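Local structure of E3 ubiquitin-protein ligase TRIM65 (Homo sapiens, 7JL4) at residues Ser80-Thr85 / Ser136-Gly141; Phe178-Leu181 / Thr185-Leu188. The protein is an E3 ubiquitin ligase of the TRIM family acting in innate immunity, autophagy and microRNA regulation, represented here by its C-terminal PRY-SPRY (B30.2) domain. One frame throughout, in Å; residues are numbered along the deposited sequence.

Contact 1: residues Ser80-Thr85 / Ser136-Gly141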
loop_
_atom_site.group_PDB
_atom_site.type_symbol
_atom_site.label_atom_id
_atom_site.label_comp_id
_atom_site.label_asym_id
_atom_site.label_seq_id
_atom_site.Cartn_x
_atom_site.Cartn_y
_atom_site.Cartn_z
ATOM N N SER A 80 10.059 6.228 0.078
ATOM C CA SER A 80 11.378 6.858 -0.061
ATOM C C SER A 80 11.823 6.953 -1.514
ATOM O O SER A 80 12.738 7.735 -1.818
ATOM C CB SER A 80 12.466 6.095 0.710
ATOM O OG SER A 80 12.613 4.764 0.215
ATOM N N ASP A 81 11.219 6.165 -2.401
ATOM C CA ASP A 81 11.707 5.983 -3.768
ATOM C C ASP A 81 10.650 5.191 -4.525
ATOM O O ASP A 81 9.677 4.713 -3.936
ATOM C CB ASP A 81 13.039 5.240 -3.781
ATOM C CG ASP A 81 13.821 5.416 -5.087
ATOM O OD1 ASP A 81 13.374 6.145 -6.008
ATOM O OD2 ASP A 81 14.914 4.821 -5.158
ATOM N N HIS A 82 10.862 5.038 -5.839
ATOM C CA HIS A 82 10.010 4.164 -6.633
ATOM C C HIS A 82 10.327 2.703 -6.320
ATOM O O HIS A 82 11.265 2.385 -5.584
ATOM C CB HIS A 82 10.203 4.429 -8.125
ATOM C CG HIS A 82 11.617 4.228 -8.581
ATOM N ND1 HIS A 82 12.197 2.980 -8.652
ATOM C CD2 HIS A 82 12.577 5.112 -8.927
ATOM C CE1 HIS A 82 13.452 3.104 -9.052
ATOM N NE2 HIS A 82 13.706 4.388 -9.229
ATOM N N SER A 83 9.576 1.812 -6.975
ATOM C CA SER A 83 9.649 0.359 -6.790
ATOM C C SER A 83 9.048 -0.043 -5.441
ATOM O O SER A 83 9.672 -0.718 -4.622
ATOM C CB SER A 83 11.070 -0.164 -6.953
ATOM O OG SER A 83 11.603 0.297 -8.195
ATOM N N VAL A 84 7.820 0.416 -5.213
ATOM C CA VAL A 84 6.975 -0.046 -4.125
ATOM C C VAL A 84 5.590 -0.311 -4.697
ATOM O O VAL A 84 5.212 0.237 -5.739
ATOM C CB VAL A 84 6.912 0.984 -2.965
ATOM C CG1 VAL A 84 8.321 1.258 -2.423
ATOM C CG2 VAL A 84 6.282 2.282 -3.429
ATOM N N THR A 85 4.816 -1.154 -3.998
ATOM C CA THR A 85 3.433 -1.425 -4.378
ATOM C C THR A 85 2.552 -1.193 -3.163
ATOM O O THR A 85 2.887 -1.641 -2.063
ATOM C CB THR A 85 3.211 -2.859 -4.881
ATOM O OG1 THR A 85 4.051 -3.120 -6.005
ATOM C CG2 THR A 85 1.723 -3.080 -5.302
ATOM N N SER A 136 6.165 11.957 -10.264
ATOM C CA SER A 136 7.323 12.267 -9.439
ATOM C C SER A 136 6.996 12.313 -7.947
ATOM O O SER A 136 7.896 12.105 -7.125
ATOM C CB SER A 136 7.927 13.612 -9.850
ATOM O OG SER A 136 6.924 14.619 -9.870
ATOM N N GLY A 137 5.749 12.586 -7.575
ATOM C CA GLY A 137 5.417 12.683 -6.162
ATOM C C GLY A 137 5.524 11.341 -5.464
ATOM O O GLY A 137 5.204 10.294 -6.023
ATOM N N ARG A 138 5.965 11.380 -4.204
ATOM C CA ARG A 138 6.117 10.172 -3.402
ATOM C C ARG A 138 5.164 10.124 -2.210
ATOM O O ARG A 138 5.321 9.262 -1.337
ATOM C CB ARG A 138 7.568 10.046 -2.926
ATOM C CG ARG A 138 8.563 9.865 -4.080
ATOM C CD ARG A 138 8.433 8.498 -4.720
ATOM N NE ARG A 138 9.263 8.418 -5.945
ATOM C CZ ARG A 138 8.783 8.446 -7.186
ATOM N NH1 ARG A 138 7.484 8.564 -7.389
ATOM N NH2 ARG A 138 9.613 8.375 -8.234
ATOM N N LEU A 139 4.191 11.026 -2.141
ATOM C CA LEU A 139 3.182 11.010 -1.083
ATOM C C LEU A 139 1.887 10.526 -1.718
ATOM O O LEU A 139 1.319 11.204 -2.583
ATOM C CB LEU A 139 3.032 12.392 -0.452
ATOM C CG LEU A 139 1.991 12.464 0.656
ATOM C CD1 LEU A 139 2.341 11.506 1.784
ATOM C CD2 LEU A 139 1.866 13.884 1.182
ATOM N N LEU A 140 1.428 9.344 -1.309
ATOM C CA LEU A 140 0.367 8.652 -2.014
ATOM C C LEU A 140 -0.803 8.428 -1.075
ATOM O O LEU A 140 -0.610 8.159 0.116
ATOM C CB LEU A 140 0.875 7.319 -2.564
ATOM C CG LEU A 140 2.088 7.568 -3.467
ATOM C CD1 LEU A 140 2.867 6.289 -3.686
ATOM C CD2 LEU A 140 1.605 8.175 -4.778
ATOM N N GLY A 141 -2.017 8.548 -1.604
ATOM C CA GLY A 141 -3.221 8.333 -0.818
ATOM C C GLY A 141 -4.033 7.172 -1.359
ATOM O O GLY A 141 -4.024 6.895 -2.560
HETATM O O HOH W 1 11.902 8.214 -6.944
#
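Between D81 and R138 the CA atoms stand 7.0 Å apart, and no backbone hydrogen bond joins the two segments; a single long side chain spans the gap. It comes from R138, just ahead of strand 139-145, and lies against the turn that leads from strand 72-79 into strand 84-89. The chain bends at chi2 (-71°), which brings CD alongside the D81 carbonyl carbon and NE to 3.7 Å from H82 N. At the end of the arm H82 CB sits over one face of the guanidinium, 4.0 Å from NH2, while S136 O lies on the opposite face, offset toward the rim.

The polar link is made through water. This molecule lies in the guanidinium plane at its edge, accepts from R138 NH2 at 2.6 Å and donates to D81 OD1 at 2.7 Å. The same OD1 takes a weak bond from H82 N, with a 143° angle at the hydrogen. On the far side NH1 is bonded to V135 O and only weakly to G137 O, and both hold the guanidinium to its own loop. H82 ND1 and S83 OG share a hydrogen bond of 2.8 Å, with S83 OG in the ring plane.

A leucine here would probably leave the water without its guanidinium donor, so that D81 OD1 loses its bridged link to the other loop, and would uncover H82 CB. With D81 OD1 4.7 Å from R138 NE, the opposite charges probably attract without direct contact, so this surface link between loops at the ends of inner strands of the two SPRY sheets is water-mediated rather than a salt bridge.

Contact 2: residues Phe178-Leu181 / Thr185-Leu188; sequences FWLL and TLTL
This is apolar packing in the core of the SPRY beta-sandwich, where F178 and L180 of strand 175-180 in one sheet pack against L186 and the end of L188, both of strand 185-188 in the other. The strands run roughly antiparallel (151° between their directions) with axes 8.5 Å apart at closest approach. No hydrogen bond joins them: this is sheet-on-sheet packing, although only a short turn separates the strands in sequence.

L186 is the central side chain. Its CB points toward the opposing strand, and with CD1 anti to CA (chi2 178°) that methyl reaches between F178 CB and L180 CD1. L180 meets it from one flank, CD1 to L186 CD1 at 3.7 Å, while the L180 CD2 methyl lies beside L186 CG. V77 and A79 of strand 72-79, V42 of strand 41-44 and V84 of strand 84-89 also pack against L186, drawing on both sheets.

F178 carries the contact further along strand 185-188. The far end of its ring, CZ, meets L188 CD2 at 4.1 Å, and its near end lies by L186, whose CD1 methyl comes within 3.6 Å of F178 CB.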
loop_
_atom_site.group_PDB
_atom_site.type_symbol
_atom_site.label_atom_id
_atom_site.label_comp_id
_atom_site.label_asym_id
_atom_site.label_seq_id
_atom_site.Cartn_x
_atom_site.Cartn_y
_atom_site.Cartn_z
ATOM N N PHE A 178 1.618 -4.213 1.179
ATOM C CA PHE A 178 2.646 -3.437 0.487
ATOM C C PHE A 178 3.792 -4.334 0.028
ATOM O O PHE A 178 4.137 -5.304 0.704
ATOM C CB PHE A 178 3.185 -2.349 1.423
ATOM C CG PHE A 178 2.115 -1.423 1.926
ATOM C CD1 PHE A 178 1.747 -0.315 1.179
ATOM C CD2 PHE A 178 1.459 -1.684 3.117
ATOM C CE1 PHE A 178 0.751 0.537 1.606
ATOM C CE2 PHE A 178 0.442 -0.844 3.567
ATOM C CZ PHE A 178 0.083 0.276 2.796
ATOM N N TRP A 179 4.414 -3.967 -1.101
ATOM C CA TRP A 179 5.612 -4.613 -1.620
ATOM C C TRP A 179 6.720 -3.571 -1.714
ATOM O O TRP A 179 6.462 -2.414 -2.075
ATOM C CB TRP A 179 5.357 -5.200 -3.002
ATOM C CG TRP A 179 6.584 -5.717 -3.714
ATOM C CD1 TRP A 179 7.125 -6.953 -3.603
ATOM C CD2 TRP A 179 7.375 -5.011 -4.693
ATOM N NE1 TRP A 179 8.227 -7.073 -4.467
ATOM C CE2 TRP A 179 8.393 -5.884 -5.131
ATOM C CE3 TRP A 179 7.317 -3.719 -5.232
ATOM C CZ2 TRP A 179 9.347 -5.504 -6.084
ATOM C CZ3 TRP A 179 8.264 -3.339 -6.176
ATOM C CH2 TRP A 179 9.266 -4.234 -6.588
ATOM N N LEU A 180 7.943 -3.973 -1.368
ATOM C CA LEU A 180 9.088 -3.068 -1.324
ATOM C C LEU A 180 10.308 -3.732 -1.936
ATOM O O LEU A 180 10.751 -4.777 -1.452
ATOM C CB LEU A 180 9.433 -2.661 0.110
ATOM C CG LEU A 180 8.530 -1.796 0.963
ATOM C CD1 LEU A 180 7.401 -2.639 1.564
ATOM C CD2 LEU A 180 9.413 -1.164 2.037
ATOM N N LEU A 181 10.905 -3.077 -2.924
ATOM C CA LEU A 181 12.227 -3.466 -3.390
ATOM C C LEU A 181 13.253 -3.262 -2.272
ATOM O O LEU A 181 13.017 -2.528 -1.316
ATOM C CB LEU A 181 12.603 -2.642 -4.614
ATOM C CG LEU A 181 13.702 -3.276 -5.460
ATOM C CD1 LEU A 181 13.212 -4.636 -5.880
ATOM C CD2 LEU A 181 14.013 -2.402 -6.649
ATOM N N THR A 185 11.990 2.470 1.824
ATOM C CA THR A 185 11.268 2.707 3.070
ATOM C C THR A 185 9.847 3.144 2.738
ATOM O O THR A 185 9.645 3.934 1.814
ATOM C CB THR A 185 11.965 3.785 3.915
ATOM O OG1 THR A 185 13.247 3.316 4.337
ATOM C CG2 THR A 185 11.150 4.153 5.163
ATOM N N LEU A 186 8.857 2.614 3.474
ATOM C CA LEU A 186 7.489 3.131 3.441
ATOM C C LEU A 186 7.105 3.615 4.832
ATOM O O LEU A 186 7.383 2.931 5.823
ATOM C CB LEU A 186 6.467 2.083 2.995
ATOM C CG LEU A 186 6.483 1.595 1.540
ATOM C CD1 LEU A 186 5.432 0.508 1.298
ATOM C CD2 LEU A 186 6.218 2.761 0.619
ATOM N N THR A 187 6.458 4.785 4.899
ATOM C CA THR A 187 5.996 5.382 6.153
ATOM C C THR A 187 4.484 5.585 6.091
ATOM O O THR A 187 3.987 6.272 5.189
ATOM C CB THR A 187 6.701 6.720 6.392
ATOM O OG1 THR A 187 8.127 6.540 6.278
ATOM C CG2 THR A 187 6.355 7.254 7.775
ATOM N N LEU A 188 3.752 4.989 7.039
ATOM C CA LEU A 188 2.307 5.185 7.155
ATOM C C LEU A 188 2.067 6.516 7.860
ATOM O O LEU A 188 2.435 6.675 9.026
ATOM C CB LEU A 188 1.675 4.042 7.944
ATOM C CG LEU A 188 1.992 2.638 7.407
ATOM C CD1 LEU A 188 1.562 1.575 8.388
ATOM C CD2 LEU A 188 1.323 2.411 6.087
#

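Overall arrangement
Both segments of contact 1 precede those of contact 2 in sequence, and the contact centres lie 9 Å apart within the single B30.2/SPRY domain. Contact 1 joins loops leading into strands 84-89 and 139-145, one from each sheet of the sandwich, whereas contact 2 pairs residues of the strands themselves: 84-89 and 175-180 are neighbours in the six-stranded sheet, while 139-145 and 185-188 flank strand 72-79 in the seven-stranded one. The two contacts touch directly, T85 N lying 2.8 Å from W179 O in a probable hydrogen bond, and S80 OG reaching T185 N at 2.9 Å in another. Contact 2 thus joins the sheets in the buried core, and contact 1 links their loops at the surface.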